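Autoinducer 2 sensor kinase/phosphatase LuxQ (PDB 3C38) is a membrane sensor kinase and phosphatase whose periplasmic domain, this chain, binds the LuxP-AI-2 complex to regulate phosphorelay to LuxU and LuxO. Local coordinates at residues A80-F85 with S100-A105; V184-L189 with V204-K209; S142-E145 with G149-V152. All coordinates share one frame; numbering follows the deposited sequence.

Interaction 1 (A80-F85 with S100-A105)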
ATOM      1  N   ALA A  80       6.621  -5.728   5.834  1.00 49.63           N
ATOM      2  CA  ALA A  80       5.669  -6.661   5.240  1.00 45.80           C
ATOM      3  C   ALA A  80       4.482  -5.942   4.614  1.00 41.52           C
ATOM      4  O   ALA A  80       4.117  -4.850   5.046  1.00 40.56           O
ATOM      5  CB  ALA A  80       5.171  -7.648   6.291  1.00 44.47           C
ATOM      6  N   PRO A  81       3.872  -6.544   3.578  1.00 37.22           N
ATOM      7  CA  PRO A  81       2.707  -5.958   2.898  1.00 35.06           C
ATOM      8  C   PRO A  81       1.509  -6.197   3.819  1.00 33.19           C
ATOM      9  O   PRO A  81       1.611  -6.982   4.756  1.00 32.50           O
ATOM     10  CB  PRO A  81       2.582  -6.785   1.617  1.00 34.42           C
ATOM     11  CG  PRO A  81       3.797  -7.728   1.614  1.00 37.19           C
ATOM     12  CD  PRO A  81       4.175  -7.879   3.043  1.00 35.81           C
ATOM     13  N   ASP A  82       0.382  -5.539   3.576  1.00 33.09           N
ATOM     14  CA  ASP A  82      -0.782  -5.764   4.431  1.00 32.02           C
ATOM     15  C   ASP A  82      -1.511  -7.022   3.989  1.00 32.36           C
ATOM     16  O   ASP A  82      -2.237  -7.642   4.765  1.00 32.40           O
ATOM     17  CB  ASP A  82      -1.741  -4.573   4.395  1.00 30.85           C
ATOM     18  CG  ASP A  82      -1.112  -3.308   4.945  1.00 32.83           C
ATOM     19  OD1 ASP A  82      -0.194  -3.424   5.781  1.00 36.23           O
ATOM     20  OD2 ASP A  82      -1.535  -2.200   4.555  1.00 30.88           O
ATOM     21  N   LEU A  83      -1.313  -7.399   2.735  1.00 31.90           N
ATOM     22  CA  LEU A  83      -1.955  -8.593   2.218  1.00 34.79           C
ATOM     23  C   LEU A  83      -1.203  -9.199   1.044  1.00 35.91           C
ATOM     24  O   LEU A  83      -0.630  -8.494   0.196  1.00 35.50           O
ATOM     25  CB  LEU A  83      -3.417  -8.298   1.834  1.00 34.28           C
ATOM     26  CG  LEU A  83      -3.751  -7.279   0.745  1.00 35.18           C
ATOM     27  CD1 LEU A  83      -3.707  -7.966  -0.608  1.00 34.22           C
ATOM     28  CD2 LEU A  83      -5.143  -6.709   0.977  1.00 31.74           C
ATOM     29  N   ARG A  84      -1.198 -10.526   1.026  1.00 37.16           N
ATOM     30  CA  ARG A  84      -0.545 -11.302  -0.014  1.00 39.35           C
ATOM     31  C   ARG A  84      -1.473 -12.420  -0.463  1.00 41.69           C
ATOM     32  O   ARG A  84      -2.224 -12.972   0.334  1.00 43.41           O
ATOM     33  CB  ARG A  84       0.722 -11.976   0.516  1.00 38.01           C
ATOM     34  CG  ARG A  84       1.919 -11.102   0.814  1.00 36.94           C
ATOM     35  CD  ARG A  84       3.166 -11.969   0.702  1.00 36.52           C
ATOM     36  NE  ARG A  84       4.388 -11.342   1.195  1.00 38.17           N
ATOM     37  CZ  ARG A  84       4.705 -11.227   2.481  1.00 40.21           C
ATOM     38  NH1 ARG A  84       3.887 -11.695   3.421  1.00 41.91           N
ATOM     39  NH2 ARG A  84       5.849 -10.653   2.830  1.00 41.06           N
ATOM     40  N   PHE A  85      -1.417 -12.753  -1.744  1.00 44.20           N
ATOM     41  CA  PHE A  85      -2.192 -13.867  -2.268  1.00 44.83           C
ATOM     42  C   PHE A  85      -1.586 -14.258  -3.613  1.00 46.28           C
ATOM     43  O   PHE A  85      -1.035 -13.416  -4.328  1.00 45.82           O
ATOM     44  CB  PHE A  85      -3.689 -13.517  -2.370  1.00 42.08           C
ATOM     45  CG  PHE A  85      -4.019 -12.518  -3.429  1.00 41.36           C
ATOM     46  CD1 PHE A  85      -4.092 -12.899  -4.764  1.00 40.02           C
ATOM     47  CD2 PHE A  85      -4.269 -11.190  -3.092  1.00 40.62           C
ATOM     48  CE1 PHE A  85      -4.412 -11.980  -5.740  1.00 40.33           C
ATOM     49  CE2 PHE A  85      -4.591 -10.256  -4.065  1.00 38.43           C
ATOM     50  CZ  PHE A  85      -4.663 -10.649  -5.393  1.00 41.35           C
ATOM     51  N   SER A 100      -9.488 -10.533   4.806  1.00 44.75           N
ATOM     52  CA  SER A 100     -10.651 -10.645   5.673  1.00 45.55           C
ATOM     53  C   SER A 100     -10.651  -9.606   6.790  1.00 46.03           C
ATOM     54  O   SER A 100     -11.681  -9.000   7.087  1.00 43.52           O
ATOM     55  CB  SER A 100     -10.699 -12.049   6.271  1.00 45.89           C
ATOM     56  OG  SER A 100     -11.784 -12.182   7.165  1.00 51.45           O
ATOM     57  N   PHE A 101      -9.495  -9.406   7.413  1.00 46.48           N
ATOM     58  CA  PHE A 101      -9.391  -8.436   8.489  1.00 46.74           C
ATOM     59  C   PHE A 101      -9.747  -7.050   7.983  1.00 45.78           C
ATOM     60  O   PHE A 101     -10.162  -6.184   8.760  1.00 44.40           O
ATOM     61  CB  PHE A 101      -7.972  -8.400   9.060  1.00 50.63           C
ATOM     62  CG  PHE A 101      -7.713  -7.207   9.941  1.00 53.79           C
ATOM     63  CD1 PHE A 101      -8.312  -7.109  11.192  1.00 55.29           C
ATOM     64  CD2 PHE A 101      -6.914  -6.155   9.496  1.00 55.60           C
ATOM     65  CE1 PHE A 101      -8.115  -5.985  11.991  1.00 55.60           C
ATOM     66  CE2 PHE A 101      -6.708  -5.024  10.287  1.00 55.15           C
ATOM     67  CZ  PHE A 101      -7.313  -4.942  11.534  1.00 56.45           C
ATOM     68  N   TYR A 102      -9.574  -6.837   6.683  1.00 42.84           N
ATOM     69  CA  TYR A 102      -9.885  -5.545   6.096  1.00 41.53           C
ATOM     70  C   TYR A 102     -11.298  -5.498   5.535  1.00 41.02           C
ATOM     71  O   TYR A 102     -11.697  -4.513   4.927  1.00 40.69           O
ATOM     72  CB  TYR A 102      -8.875  -5.193   5.005  1.00 39.51           C
ATOM     73  CG  TYR A 102      -7.489  -4.936   5.532  1.00 37.24           C
ATOM     74  CD1 TYR A 102      -6.506  -5.925   5.480  1.00 35.97           C
ATOM     75  CD2 TYR A 102      -7.159  -3.702   6.091  1.00 37.23           C
ATOM     76  CE1 TYR A 102      -5.232  -5.695   5.967  1.00 34.06           C
ATOM     77  CE2 TYR A 102      -5.884  -3.454   6.588  1.00 34.93           C
ATOM     78  CZ  TYR A 102      -4.923  -4.453   6.521  1.00 35.14           C
ATOM     79  OH  TYR A 102      -3.655  -4.207   6.992  1.00 33.29           O
ATOM     80  N   GLY A 103     -12.055  -6.567   5.747  1.00 42.35           N
ATOM     81  CA  GLY A 103     -13.420  -6.607   5.257  1.00 44.08           C
ATOM     82  C   GLY A 103     -13.489  -6.772   3.753  1.00 45.95           C
ATOM     83  O   GLY A 103     -14.489  -6.415   3.127  1.00 45.34           O
ATOM     84  N   ILE A 104     -12.410  -7.296   3.176  1.00 47.07           N
ATOM     85  CA  ILE A 104     -12.342  -7.538   1.745  1.00 48.83           C
ATOM     86  C   ILE A 104     -12.866  -8.952   1.505  1.00 50.87           C
ATOM     87  O   ILE A 104     -12.377  -9.909   2.107  1.00 52.12           O
ATOM     88  CB  ILE A 104     -10.895  -7.447   1.225  1.00 48.17           C
ATOM     89  CG1 ILE A 104     -10.306  -6.074   1.554  1.00 47.82           C
ATOM     90  CG2 ILE A 104     -10.876  -7.675  -0.269  1.00 45.61           C
ATOM     91  CD1 ILE A 104      -8.869  -5.888   1.108  1.00 47.91           C
ATOM     92  N   ALA A 105     -13.868  -9.077   0.642  1.00 52.13           N
ATOM     93  CA  ALA A 105     -14.458 -10.378   0.351  1.00 53.40           C
ATOM     94  C   ALA A 105     -13.628 -11.144  -0.660  1.00 53.75           C
ATOM     95  O   ALA A 105     -13.189 -10.595  -1.667  1.00 53.83           O
ATOM     96  CB  ALA A 105     -15.871 -10.200  -0.170  1.00 52.74           C
TER
HETATM   97  O   HOH W   1      -2.755  -1.588   6.995  1.00 38.68           O
HETATM   98  O   HOH W   2      -0.845  -5.189   8.154  1.00 63.73           O
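D82 and Y102 meet through water and close packing. The tyrosine hydroxyl lies against the root of the aspartate side chain: D82 CB is 3.2 Å from Y102 OH. Both carboxylate oxygens stay too far from the hydroxyl for a direct bond, at 3.7 Å for D82 OD1 to Y102 OH and slightly more for OD2. Two waters fill in. One is 3.0 Å from D82 OD1, to which it donates, and also reaches Y102 OH. The other is hydrogen-bonded to the same hydroxyl and donates a weak bond to D82 OD2. The strongest polar partner of D82 is outside the pair, since OD2 accepts a hydrogen bond from V160 N.

The carboxylate and ring planes are inclined by 31°, while the two side chains run at about a right angle. D82 O approaches the ring at its edge, 3.8 Å from Y102 CE1. One face of the ring carries F101 CD2, placed over its centre.

The apolar part is a single meeting of methyls, tip to tip. L83 CD2 is 3.8 Å from I104 CD1. L83 CG stands between its backbone N and carbonyl carbon (chi1 62°), and with chi2 at 86° CD2 faces the loop. I104 also packs on L109 of helix 106-115.

D82 and L83 together face G158 as a classic beta bulge at the start of strand 83-88. The bulge and the loop 100-105 thus join by one buried methyl contact and a water-bridged polar pair. Without a direct hydrogen bond between the segments, their polar join depends on the two waters.

Interaction 2 (V184-L189 with V204-K209)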
ATOM      1  N   VAL A 184      -8.676  11.352  -0.067  1.00 37.23           N
ATOM      2  CA  VAL A 184      -9.148  11.161  -1.429  1.00 40.78           C
ATOM      3  C   VAL A 184     -10.259  12.191  -1.574  1.00 41.88           C
ATOM      4  O   VAL A 184     -11.349  12.013  -1.032  1.00 40.49           O
ATOM      5  CB  VAL A 184      -9.748   9.745  -1.649  1.00 40.97           C
ATOM      6  CG1 VAL A 184     -10.339   9.649  -3.049  1.00 41.82           C
ATOM      7  CG2 VAL A 184      -8.680   8.677  -1.450  1.00 39.13           C
ATOM      8  N   ASP A 185      -9.973  13.274  -2.284  1.00 47.18           N
ATOM      9  CA  ASP A 185     -10.944  14.346  -2.489  1.00 51.59           C
ATOM     10  C   ASP A 185     -11.163  15.097  -1.171  1.00 53.17           C
ATOM     11  O   ASP A 185     -10.347  15.924  -0.762  1.00 53.42           O
ATOM     12  CB  ASP A 185     -12.266  13.758  -3.004  1.00 55.08           C
ATOM     13  CG  ASP A 185     -13.307  14.823  -3.323  1.00 59.76           C
ATOM     14  OD1 ASP A 185     -12.954  16.021  -3.404  1.00 61.83           O
ATOM     15  OD2 ASP A 185     -14.488  14.456  -3.507  1.00 61.33           O
ATOM     16  N   THR A 186     -12.260  14.801  -0.493  1.00 54.00           N
ATOM     17  CA  THR A 186     -12.543  15.472   0.765  1.00 54.06           C
ATOM     18  C   THR A 186     -12.595  14.456   1.896  1.00 52.69           C
ATOM     19  O   THR A 186     -12.674  14.818   3.069  1.00 54.44           O
ATOM     20  CB  THR A 186     -13.873  16.258   0.654  1.00 55.09           C
ATOM     21  OG1 THR A 186     -13.580  17.659   0.698  1.00 57.96           O
ATOM     22  CG2 THR A 186     -14.864  15.880   1.767  1.00 55.03           C
ATOM     23  N   THR A 187     -12.515  13.182   1.529  1.00 48.49           N
ATOM     24  CA  THR A 187     -12.570  12.099   2.492  1.00 45.22           C
ATOM     25  C   THR A 187     -11.191  11.637   2.955  1.00 43.07           C
ATOM     26  O   THR A 187     -10.352  11.213   2.156  1.00 43.24           O
ATOM     27  CB  THR A 187     -13.320  10.913   1.901  1.00 44.92           C
ATOM     28  OG1 THR A 187     -14.584  11.365   1.404  1.00 46.10           O
ATOM     29  CG2 THR A 187     -13.547   9.848   2.957  1.00 44.47           C
ATOM     30  N   PRO A 188     -10.942  11.716   4.262  1.00 40.71           N
ATOM     31  CA  PRO A 188      -9.657  11.303   4.827  1.00 38.53           C
ATOM     32  C   PRO A 188      -9.509   9.782   4.902  1.00 34.63           C
ATOM     33  O   PRO A 188     -10.445   9.084   5.296  1.00 33.35           O
ATOM     34  CB  PRO A 188      -9.671  11.928   6.225  1.00 37.53           C
ATOM     35  CG  PRO A 188     -10.685  13.029   6.118  1.00 40.96           C
ATOM     36  CD  PRO A 188     -11.748  12.419   5.272  1.00 40.09           C
ATOM     37  N   LEU A 189      -8.337   9.278   4.524  1.00 32.33           N
ATOM     38  CA  LEU A 189      -8.064   7.850   4.623  1.00 29.89           C
ATOM     39  C   LEU A 189      -7.404   7.598   5.979  1.00 28.14           C
ATOM     40  O   LEU A 189      -7.795   6.708   6.724  1.00 28.18           O
ATOM     41  CB  LEU A 189      -7.143   7.394   3.494  1.00 29.85           C
ATOM     42  CG  LEU A 189      -7.786   7.455   2.113  1.00 30.36           C
ATOM     43  CD1 LEU A 189      -6.853   6.814   1.085  1.00 29.88           C
ATOM     44  CD2 LEU A 189      -9.133   6.714   2.148  1.00 31.19           C
ATOM     45  N   VAL A 204      -8.339  20.970   8.115  1.00 43.64           N
ATOM     46  CA  VAL A 204      -7.218  20.554   7.297  1.00 42.91           C
ATOM     47  C   VAL A 204      -7.681  20.008   5.938  1.00 44.57           C
ATOM     48  O   VAL A 204      -7.120  20.395   4.914  1.00 43.09           O
ATOM     49  CB  VAL A 204      -6.399  19.469   8.006  1.00 41.68           C
ATOM     50  CG1 VAL A 204      -5.218  19.069   7.148  1.00 41.57           C
ATOM     51  CG2 VAL A 204      -5.943  19.969   9.373  1.00 41.45           C
ATOM     52  N   VAL A 205      -8.691  19.131   5.894  1.00 45.55           N
ATOM     53  CA  VAL A 205      -9.091  18.624   4.575  1.00 49.16           C
ATOM     54  C   VAL A 205      -9.798  19.628   3.698  1.00 51.83           C
ATOM     55  O   VAL A 205      -9.599  19.609   2.487  1.00 53.15           O
ATOM     56  CB  VAL A 205      -9.989  17.328   4.556  1.00 47.31           C
ATOM     57  CG1 VAL A 205      -9.190  16.128   4.996  1.00 47.94           C
ATOM     58  CG2 VAL A 205     -11.245  17.509   5.358  1.00 45.95           C
ATOM     59  N   HIS A 206     -10.625  20.499   4.259  1.00 51.88           N
ATOM     60  CA  HIS A 206     -11.281  21.446   3.376  1.00 51.52           C
ATOM     61  C   HIS A 206     -10.511  22.744   3.285  1.00 51.81           C
ATOM     62  O   HIS A 206     -11.053  23.750   2.855  1.00 50.91           O
ATOM     63  CB  HIS A 206     -12.703  21.740   3.824  1.00 51.19           C
ATOM     64  CG  HIS A 206     -13.562  20.526   3.952  1.00 52.86           C
ATOM     65  ND1 HIS A 206     -13.692  19.828   5.133  1.00 55.27           N
ATOM     66  CD2 HIS A 206     -14.366  19.903   3.058  1.00 54.83           C
ATOM     67  CE1 HIS A 206     -14.544  18.833   4.965  1.00 55.49           C
ATOM     68  NE2 HIS A 206     -14.968  18.854   3.716  1.00 56.14           N
ATOM     69  N   SER A 207      -9.246  22.726   3.681  1.00 53.16           N
ATOM     70  CA  SER A 207      -8.438  23.938   3.641  1.00 56.72           C
ATOM     71  C   SER A 207      -7.936  24.264   2.241  1.00 60.10           C
ATOM     72  O   SER A 207      -7.895  23.395   1.365  1.00 61.28           O
ATOM     73  CB  SER A 207      -7.244  23.803   4.582  1.00 56.66           C
ATOM     74  OG  SER A 207      -6.456  22.676   4.239  1.00 57.19           O
ATOM     75  N   ALA A 208      -7.568  25.525   2.027  1.00 61.38           N
ATOM     76  CA  ALA A 208      -7.042  25.950   0.738  1.00 63.66           C
ATOM     77  C   ALA A 208      -5.527  25.792   0.838  1.00 66.18           C
ATOM     78  O   ALA A 208      -4.915  26.201   1.828  1.00 66.11           O
ATOM     79  CB  ALA A 208      -7.418  27.399   0.456  1.00 62.78           C
ATOM     80  N   LYS A 209      -4.934  25.196  -0.193  1.00 69.00           N
ATOM     81  CA  LYS A 209      -3.498  24.932  -0.228  1.00 70.75           C
ATOM     82  C   LYS A 209      -2.550  26.125  -0.166  1.00 73.22           C
ATOM     83  O   LYS A 209      -2.858  27.226  -0.630  1.00 74.01           O
ATOM     84  CB  LYS A 209      -3.152  24.096  -1.459  1.00 70.33           C
ATOM     85  CG  LYS A 209      -1.678  23.745  -1.545  1.00 70.11           C
ATOM     86  CD  LYS A 209      -1.197  23.763  -2.976  1.00 70.17           C
ATOM     87  CE  LYS A 209       0.299  23.553  -3.047  1.00 70.18           C
ATOM     88  NZ  LYS A 209       0.773  23.553  -4.456  1.00 70.23           N
TER
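P188 and V205 cross at about a right angle. The ring tip of P188 meets one branch of the valine, with P188 CG 3.6 Å from V205 CG1. V205 has its CG1 beside the backbone N and anti to the carbonyl carbon (chi1 -70°), which directs this methyl at the proline ring. The other branch serves a different partner. V205 CG2 lies 3.8 Å from T186 O, so the valine meets the turn carbonyl with one methyl and the proline ring with the other.

T186 and H206 form the second pair, at the surface. Their side chains cross obliquely. T186 OG1 approaches the imidazole 3.4 Å from H206 CD2, at a slant to the ring plane. The methyl comes from the same side of the ring plane, also at a slant, T186 CG2 being 3.6 Å from H206 NE2. This is van der Waals contact. The other nitrogen of the imidazole looks back to its own helix: H206 ND1 is hydrogen-bonded to D202 O, one turn earlier. That bond helps fix the rotation of the ring beside the threonine.

V205 is buried and also packs on V181 of strand 179-184. H206 is the first residue to leave helical geometry after helix 201-205, so the two touching residues sit at the helix end.

The other segment is a tight hairpin. V184 to T187 make a type II' beta turn, closed by V184 N to T187 O (2.8 Å) and T187 N to V184 O (3.0 Å). The whole is a two-residue beta hairpin with a short helix packed against its turn, at the edge of the four-stranded antiparallel sheet of this Cache-clan sensor domain.

Interaction 3 (S142-E145 with G149-V152)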
ATOM      1  N   SER A 142       5.614 -12.188 -11.200  1.00 44.56           N
ATOM      2  CA  SER A 142       5.580 -13.531 -11.779  1.00 48.00           C
ATOM      3  C   SER A 142       6.311 -14.564 -10.935  1.00 50.34           C
ATOM      4  O   SER A 142       7.373 -14.290 -10.387  1.00 51.80           O
ATOM      5  CB  SER A 142       6.196 -13.496 -13.177  1.00 49.37           C
ATOM      6  OG  SER A 142       5.697 -12.391 -13.924  1.00 48.90           O
ATOM      7  N   LEU A 143       5.728 -15.752 -10.824  1.00 53.63           N
ATOM      8  CA  LEU A 143       6.335 -16.847 -10.070  1.00 56.37           C
ATOM      9  C   LEU A 143       6.747 -17.891 -11.097  1.00 60.21           C
ATOM     10  O   LEU A 143       5.926 -18.686 -11.556  1.00 60.20           O
ATOM     11  CB  LEU A 143       5.334 -17.458  -9.087  1.00 53.21           C
ATOM     12  CG  LEU A 143       4.903 -16.569  -7.924  1.00 53.33           C
ATOM     13  CD1 LEU A 143       3.790 -17.241  -7.141  1.00 51.85           C
ATOM     14  CD2 LEU A 143       6.101 -16.294  -7.023  1.00 53.63           C
ATOM     15  N   ILE A 144       8.022 -17.872 -11.467  1.00 63.88           N
ATOM     16  CA  ILE A 144       8.550 -18.802 -12.454  1.00 67.51           C
ATOM     17  C   ILE A 144       9.268 -19.962 -11.778  1.00 70.81           C
ATOM     18  O   ILE A 144       9.582 -19.902 -10.591  1.00 72.74           O
ATOM     19  CB  ILE A 144       9.478 -18.053 -13.419  1.00 66.14           C
ATOM     20  CG1 ILE A 144       8.653 -16.985 -14.142  1.00 66.06           C
ATOM     21  CG2 ILE A 144      10.102 -19.012 -14.421  1.00 67.13           C
ATOM     22  CD1 ILE A 144       9.460 -15.935 -14.865  1.00 64.17           C
ATOM     23  N   GLU A 145       9.523 -21.030 -12.520  1.00 74.44           N
ATOM     24  CA  GLU A 145      10.174 -22.174 -11.909  1.00 78.09           C
ATOM     25  C   GLU A 145      11.554 -22.485 -12.474  1.00 78.86           C
ATOM     26  O   GLU A 145      11.849 -22.187 -13.634  1.00 79.30           O
ATOM     27  CB  GLU A 145       9.271 -23.395 -12.028  1.00 79.27           C
ATOM     28  CG  GLU A 145       9.381 -24.324 -10.849  1.00 81.68           C
ATOM     29  CD  GLU A 145       9.706 -25.729 -11.259  1.00 83.31           C
ATOM     30  OE1 GLU A 145       9.662 -26.015 -12.476  1.00 84.69           O
ATOM     31  OE2 GLU A 145       9.998 -26.550 -10.365  1.00 84.17           O
ATOM     32  N   GLY A 149      11.061 -25.116 -16.764  1.00 72.20           N
ATOM     33  CA  GLY A 149       9.666 -24.711 -16.766  1.00 73.04           C
ATOM     34  C   GLY A 149       9.546 -23.214 -16.562  1.00 72.79           C
ATOM     35  O   GLY A 149      10.562 -22.519 -16.545  1.00 73.29           O
ATOM     36  N   GLN A 150       8.323 -22.708 -16.406  1.00 72.02           N
ATOM     37  CA  GLN A 150       8.123 -21.271 -16.200  1.00 70.75           C
ATOM     38  C   GLN A 150       6.958 -20.898 -15.252  1.00 68.21           C
ATOM     39  O   GLN A 150       6.722 -21.596 -14.260  1.00 68.40           O
ATOM     40  CB  GLN A 150       7.987 -20.571 -17.558  1.00 71.60           C
ATOM     41  CG  GLN A 150       9.217 -20.733 -18.460  1.00 73.65           C
ATOM     42  CD  GLN A 150      10.398 -19.874 -18.032  1.00 74.86           C
ATOM     43  OE1 GLN A 150      11.496 -20.379 -17.771  1.00 75.48           O
ATOM     44  NE2 GLN A 150      10.178 -18.564 -17.968  1.00 76.10           N
ATOM     45  N   VAL A 151       6.228 -19.819 -15.553  1.00 64.79           N
ATOM     46  CA  VAL A 151       5.148 -19.340 -14.674  1.00 61.09           C
ATOM     47  C   VAL A 151       4.227 -20.342 -13.988  1.00 59.05           C
ATOM     48  O   VAL A 151       3.380 -20.961 -14.619  1.00 60.57           O
ATOM     49  CB  VAL A 151       4.252 -18.313 -15.381  1.00 60.16           C
ATOM     50  CG1 VAL A 151       3.148 -17.856 -14.435  1.00 59.20           C
ATOM     51  CG2 VAL A 151       5.080 -17.122 -15.816  1.00 61.88           C
ATOM     52  N   VAL A 152       4.386 -20.466 -12.677  1.00 57.87           N
ATOM     53  CA  VAL A 152       3.568 -21.359 -11.867  1.00 56.23           C
ATOM     54  C   VAL A 152       2.440 -20.539 -11.240  1.00 54.90           C
ATOM     55  O   VAL A 152       1.501 -21.087 -10.662  1.00 53.29           O
ATOM     56  CB  VAL A 152       4.406 -21.999 -10.742  1.00 56.63           C
ATOM     57  CG1 VAL A 152       3.550 -22.949  -9.912  1.00 56.95           C
ATOM     58  CG2 VAL A 152       5.588 -22.733 -11.347  1.00 59.01           C
TER
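E145 and V152 meet at a slant, with E145 CB 3.8 Å from V152 CG2. The glutamate chain bends at chi2, and its CG also comes near the same methyl. V152 has CG2 beside its backbone N and anti to the carbonyl carbon (chi1 -179° for CG1), which puts that branch against the glutamate. The aliphatic part of E145 does the touching.

I144 packs on the opposite segment with both branches. I144 CG2 lies 3.5 Å from Q150 CA, and its side chain runs beside that of Q150, pointing the same way. I144 CG1 is 3.9 Å from V151 CG2, where the two side chains cross. These residues are on the surface, so the packing is shallow.

V152 also gives the backbone link. V152 N donates to L143 O at 2.6 Å, with an N-H...O angle of 163°. The bond is short and nearly straight at both ends. The same oxygen is approached by V151 CA at 3.3 Å, a CA-H...O contact, so L143 O takes two neighbouring donors of unequal strength. Further along, E145 O and G149 O come within 3.2 Å. Both are acceptors, and the pair adds no bond.

The two segments are the arms of the connection between strands 134-143 and 153-160, neighbours in the five-stranded antiparallel sheet. L143 is also paired with G153 by backbone hydrogen bonding, where strand 153-160 begins. Helix 51-58 lies against the root of this connection: L143 and V152 both touch L57, and E145 touches I54.

How the interactions relate
Interactions 1 and 3 both reach the same five-stranded sheet, though about 24 Å separates their centres. Interaction 2 lies on the four-stranded sheet, about 43 Å from interaction 3 between centres and across the chain's centre from it. Interaction 1 is nearest the middle and partly buried. It joins a strand start to a loop by methyls and waters. Interaction 2 is also partly buried, and packs a helix end on a hairpin turn by van der Waals contact. Interaction 3 is a surface contact between the arms of one strand connection, and alone has a direct backbone hydrogen bond between its segments. It also buries the largest area of the three.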